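3-hydroxy-3-methylglutaryl-CoA lyase (PDB 6NDS) belongs to the HMGL-like family of TIM-barrel proteins and holds coenzyme A and a zinc ion in this model. Local coordinates at residues Arg237-Pro249 / Leu284-Ser298. Sequence-based numbering, arbitrary orientation.
Sequences RFDAALGGLGGCP and LSRTLPALLGHDTPS. With ACT (acetate ion), chain F.
Thr-296 makes the one hydrogen bond between 237-249 and 284-298. Its OG1 donates to Gly-243 O at 2.8 Å, in the carbonyl plane and on a lone pair; the angle at the carbonyl oxygen is 118°. A chi1 of 82° sets OG1 between the backbone N and the carbonyl carbon, while CG2 turns to Leu-245. The hydroxyl also lies 3.5 Å from Gly-243 CA, and Leu-288 CD1 is 4.0 Å from the same CA. Thr-296 and Leu-288 thus pack directly on the backbone of Gly-243, which has positive phi.

Two leucines of 237-249 pack beside this polar link, on one side of it. With chi1 at -176°, Leu-242 swings its branch beside its own carbonyl carbon and onto the 284-288 turn, where CD1 rests on Ser-285 CB at 3.7 Å. Its CD2 meets Leu-288 CD1 at 3.8 Å. Leu-284 crosses Leu-242 at about a right angle. Leu-245 instead reaches tip to tip toward Leu-292, with CD2 3.7 Å from Leu-292 CD1, and toward Leu-288. Pro-297 sets its ring CD 3.6 Å from Gly-244 O.

Further out, Glu-261 of helix 260-270 bonds through OE2 to both Ser-285 OG and Ser-298 OG, tying together two points of 284-298. Ser-298 is also the N-cap of helix 299-303 and binds Ala-301 N. An acetate ion, probably from the crystallisation liquor, accepts from Thr-296 N.

The contact joins the loop after strand 237-240, the last strand of the barrel, to the end of helix 278-285, helix 288-292 and the residues leading into helix 299-303. The chemistry is that of a mostly buried leucine cluster beside one directed hydroxyl-carbonyl bond, consistent with a firmly held start to the loop whose later part, at Cys-248, touches coenzyme A.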
# COMPACT_ATOMS: atom_id res chain seq x y z
N ARG A 237 -0.01 -17.35 -7.94
CA ARG A 237 0.09 -17.82 -6.55
C ARG A 237 0.84 -16.79 -5.71
O ARG A 237 1.96 -16.41 -6.07
CB ARG A 237 0.81 -19.17 -6.48
CG ARG A 237 0.08 -20.32 -7.23
CD ARG A 237 0.89 -21.63 -7.30
NE ARG A 237 1.30 -22.06 -5.97
CZ ARG A 237 2.13 -23.06 -5.71
NH1 ARG A 237 2.62 -23.81 -6.70
NH2 ARG A 237 2.46 -23.33 -4.45
N PHE A 238 0.23 -16.36 -4.60
CA PHE A 238 0.81 -15.28 -3.79
C PHE A 238 0.69 -15.61 -2.31
O PHE A 238 -0.39 -15.97 -1.85
CB PHE A 238 0.12 -13.93 -4.07
CG PHE A 238 0.32 -13.45 -5.48
CD1 PHE A 238 1.37 -12.61 -5.79
CD2 PHE A 238 -0.55 -13.85 -6.49
CE1 PHE A 238 1.57 -12.16 -7.09
CE2 PHE A 238 -0.38 -13.41 -7.79
CZ PHE A 238 0.68 -12.56 -8.10
N ASP A 239 1.80 -15.45 -1.58
CA ASP A 239 1.80 -15.58 -0.13
C ASP A 239 1.36 -14.27 0.53
O ASP A 239 1.70 -13.17 0.08
CB ASP A 239 3.20 -15.92 0.39
CG ASP A 239 3.65 -17.34 0.06
OD1 ASP A 239 2.81 -18.20 -0.31
OD2 ASP A 239 4.87 -17.62 0.19
N ALA A 240 0.64 -14.39 1.65
CA ALA A 240 0.21 -13.22 2.42
C ALA A 240 0.02 -13.66 3.86
O ALA A 240 -0.14 -14.85 4.14
CB ALA A 240 -1.09 -12.62 1.85
N ALA A 241 0.07 -12.70 4.79
CA ALA A 241 -0.12 -12.99 6.21
C ALA A 241 -1.33 -12.24 6.74
O ALA A 241 -1.50 -11.04 6.46
CB ALA A 241 1.11 -12.60 7.03
N LEU A 242 -2.16 -12.95 7.52
CA LEU A 242 -3.29 -12.34 8.21
C LEU A 242 -2.85 -11.08 8.95
O LEU A 242 -1.86 -11.08 9.69
CB LEU A 242 -3.89 -13.34 9.19
CG LEU A 242 -5.16 -12.88 9.93
CD1 LEU A 242 -6.34 -12.91 8.97
CD2 LEU A 242 -5.38 -13.80 11.12
N GLY A 243 -3.61 -10.00 8.76
CA GLY A 243 -3.33 -8.76 9.47
C GLY A 243 -2.06 -8.05 9.05
O GLY A 243 -1.72 -7.02 9.66
N GLY A 244 -1.33 -8.55 8.06
CA GLY A 244 -0.06 -7.93 7.73
C GLY A 244 1.05 -8.21 8.71
O GLY A 244 2.01 -7.44 8.81
N LEU A 245 0.94 -9.30 9.47
CA LEU A 245 2.03 -9.73 10.33
C LEU A 245 3.25 -10.07 9.47
O LEU A 245 3.16 -10.20 8.25
CB LEU A 245 1.61 -10.95 11.14
CG LEU A 245 0.43 -10.73 12.10
CD1 LEU A 245 0.01 -12.05 12.77
CD2 LEU A 245 0.82 -9.71 13.15
N GLY A 246 4.41 -10.18 10.12
CA GLY A 246 5.54 -10.88 9.51
C GLY A 246 6.83 -10.08 9.48
O GLY A 246 6.91 -8.94 9.92
N GLY A 247 7.86 -10.73 8.94
CA GLY A 247 9.22 -10.20 8.87
C GLY A 247 10.20 -11.26 9.34
O GLY A 247 9.85 -12.15 10.12
N CYS A 248 11.45 -11.17 8.84
CA CYS A 248 12.51 -12.09 9.27
C CYS A 248 13.40 -11.41 10.29
O CYS A 248 13.86 -10.29 10.05
CB CYS A 248 13.34 -12.56 8.07
SG CYS A 248 14.83 -13.54 8.51
N PRO A 249 13.68 -12.06 11.43
CA PRO A 249 14.50 -11.41 12.46
C PRO A 249 15.94 -11.21 12.06
O PRO A 249 16.63 -10.39 12.69
CB PRO A 249 14.39 -12.37 13.66
CG PRO A 249 13.19 -13.24 13.36
CD PRO A 249 13.16 -13.37 11.87
N LEU A 284 -11.68 -12.58 11.58
CA LEU A 284 -10.58 -13.28 12.23
C LEU A 284 -9.40 -12.34 12.48
O LEU A 284 -8.80 -12.35 13.56
CB LEU A 284 -10.13 -14.48 11.38
CG LEU A 284 -8.95 -15.26 11.99
CD1 LEU A 284 -9.29 -15.91 13.32
CD2 LEU A 284 -8.44 -16.30 10.99
N SER A 285 -9.06 -11.51 11.50
CA SER A 285 -7.95 -10.57 11.67
C SER A 285 -8.20 -9.63 12.84
O SER A 285 -7.28 -9.27 13.58
CB SER A 285 -7.73 -9.78 10.40
OG SER A 285 -6.65 -8.88 10.58
N ARG A 286 -9.46 -9.23 13.04
CA ARG A 286 -9.76 -8.32 14.14
C ARG A 286 -9.60 -8.95 15.52
O ARG A 286 -9.62 -8.22 16.51
CB ARG A 286 -11.18 -7.75 13.96
CG ARG A 286 -11.24 -6.75 12.78
CD ARG A 286 -12.67 -6.34 12.41
NE ARG A 286 -12.67 -5.14 11.58
CZ ARG A 286 -13.73 -4.67 10.93
NH1 ARG A 286 -14.89 -5.31 11.00
NH2 ARG A 286 -13.63 -3.55 10.21
N THR A 287 -9.41 -10.28 15.60
CA THR A 287 -9.08 -10.91 16.88
C THR A 287 -7.59 -10.85 17.20
O THR A 287 -7.21 -11.21 18.31
CB THR A 287 -9.54 -12.38 16.91
OG1 THR A 287 -8.68 -13.19 16.10
CG2 THR A 287 -10.99 -12.49 16.43
N LEU A 288 -6.75 -10.41 16.25
CA LEU A 288 -5.31 -10.43 16.50
C LEU A 288 -4.84 -9.48 17.60
O LEU A 288 -3.97 -9.86 18.40
CB LEU A 288 -4.54 -10.15 15.21
CG LEU A 288 -4.54 -11.26 14.16
CD1 LEU A 288 -3.86 -10.77 12.89
CD2 LEU A 288 -3.84 -12.52 14.71
N PRO A 289 -5.35 -8.24 17.69
CA PRO A 289 -4.87 -7.37 18.78
C PRO A 289 -5.05 -7.99 20.16
O PRO A 289 -4.16 -7.86 21.01
CB PRO A 289 -5.71 -6.10 18.61
CG PRO A 289 -5.99 -6.06 17.16
CD PRO A 289 -6.20 -7.50 16.75
N ALA A 290 -6.17 -8.68 20.39
CA ALA A 290 -6.36 -9.33 21.68
C ALA A 290 -5.38 -10.48 21.88
O ALA A 290 -4.96 -10.75 23.01
CB ALA A 290 -7.80 -9.84 21.79
N LEU A 291 -5.01 -11.16 20.79
CA LEU A 291 -4.09 -12.29 20.91
C LEU A 291 -2.66 -11.82 21.15
O LEU A 291 -1.95 -12.38 21.99
CB LEU A 291 -4.16 -13.15 19.64
CG LEU A 291 -3.21 -14.35 19.56
CD1 LEU A 291 -3.53 -15.37 20.65
CD2 LEU A 291 -3.30 -14.98 18.18
N LEU A 292 -2.23 -10.79 20.42
CA LEU A 292 -0.85 -10.37 20.41
C LEU A 292 -0.57 -9.17 21.29
O LEU A 292 0.60 -8.90 21.59
CB LEU A 292 -0.42 -10.03 18.98
CG LEU A 292 -0.64 -11.11 17.92
CD1 LEU A 292 -0.33 -10.60 16.52
CD2 LEU A 292 0.19 -12.34 18.27
N GLY A 293 -1.60 -8.45 21.72
CA GLY A 293 -1.39 -7.31 22.59
C GLY A 293 -1.02 -6.02 21.89
O GLY A 293 -0.60 -5.07 22.56
N HIS A 294 -1.14 -5.97 20.56
CA HIS A 294 -0.88 -4.75 19.80
C HIS A 294 -1.67 -4.82 18.51
O HIS A 294 -2.14 -5.89 18.10
CB HIS A 294 0.62 -4.59 19.52
CG HIS A 294 1.22 -5.73 18.76
ND1 HIS A 294 1.09 -5.86 17.40
CD2 HIS A 294 1.94 -6.80 19.18
CE1 HIS A 294 1.71 -6.97 17.00
NE2 HIS A 294 2.24 -7.55 18.07
N ASP A 295 -1.85 -3.66 17.88
CA ASP A 295 -2.52 -3.63 16.58
C ASP A 295 -1.57 -4.09 15.48
O ASP A 295 -0.35 -4.13 15.66
CB ASP A 295 -3.04 -2.23 16.27
CG ASP A 295 -4.19 -1.82 17.18
OD1 ASP A 295 -4.17 -0.67 17.67
OD2 ASP A 295 -5.09 -2.65 17.41
N THR A 296 -2.14 -4.44 14.33
CA THR A 296 -1.38 -4.97 13.21
C THR A 296 -1.60 -4.09 11.98
O THR A 296 -2.59 -3.35 11.91
CB THR A 296 -1.77 -6.42 12.89
OG1 THR A 296 -2.96 -6.45 12.08
CG2 THR A 296 -2.00 -7.23 14.17
N PRO A 297 -0.70 -4.16 10.99
CA PRO A 297 -0.81 -3.28 9.79
C PRO A 297 -1.79 -3.83 8.76
O PRO A 297 -1.43 -4.27 7.66
CB PRO A 297 0.63 -3.26 9.25
CG PRO A 297 1.45 -4.09 10.17
CD PRO A 297 0.55 -4.94 10.97
N SER A 298 -3.06 -3.84 9.12
CA SER A 298 -4.14 -4.23 8.22
C SER A 298 -5.03 -3.02 7.97
O SER A 298 -5.63 -2.50 8.91
CB SER A 298 -4.98 -5.36 8.81
OG SER A 298 -6.16 -5.55 8.04
C ACT F . -5.94 -4.22 13.87
O ACT F . -4.89 -4.42 14.53
OXT ACT F . -7.00 -4.90 13.83
CH3 ACT F . -5.91 -2.94 12.99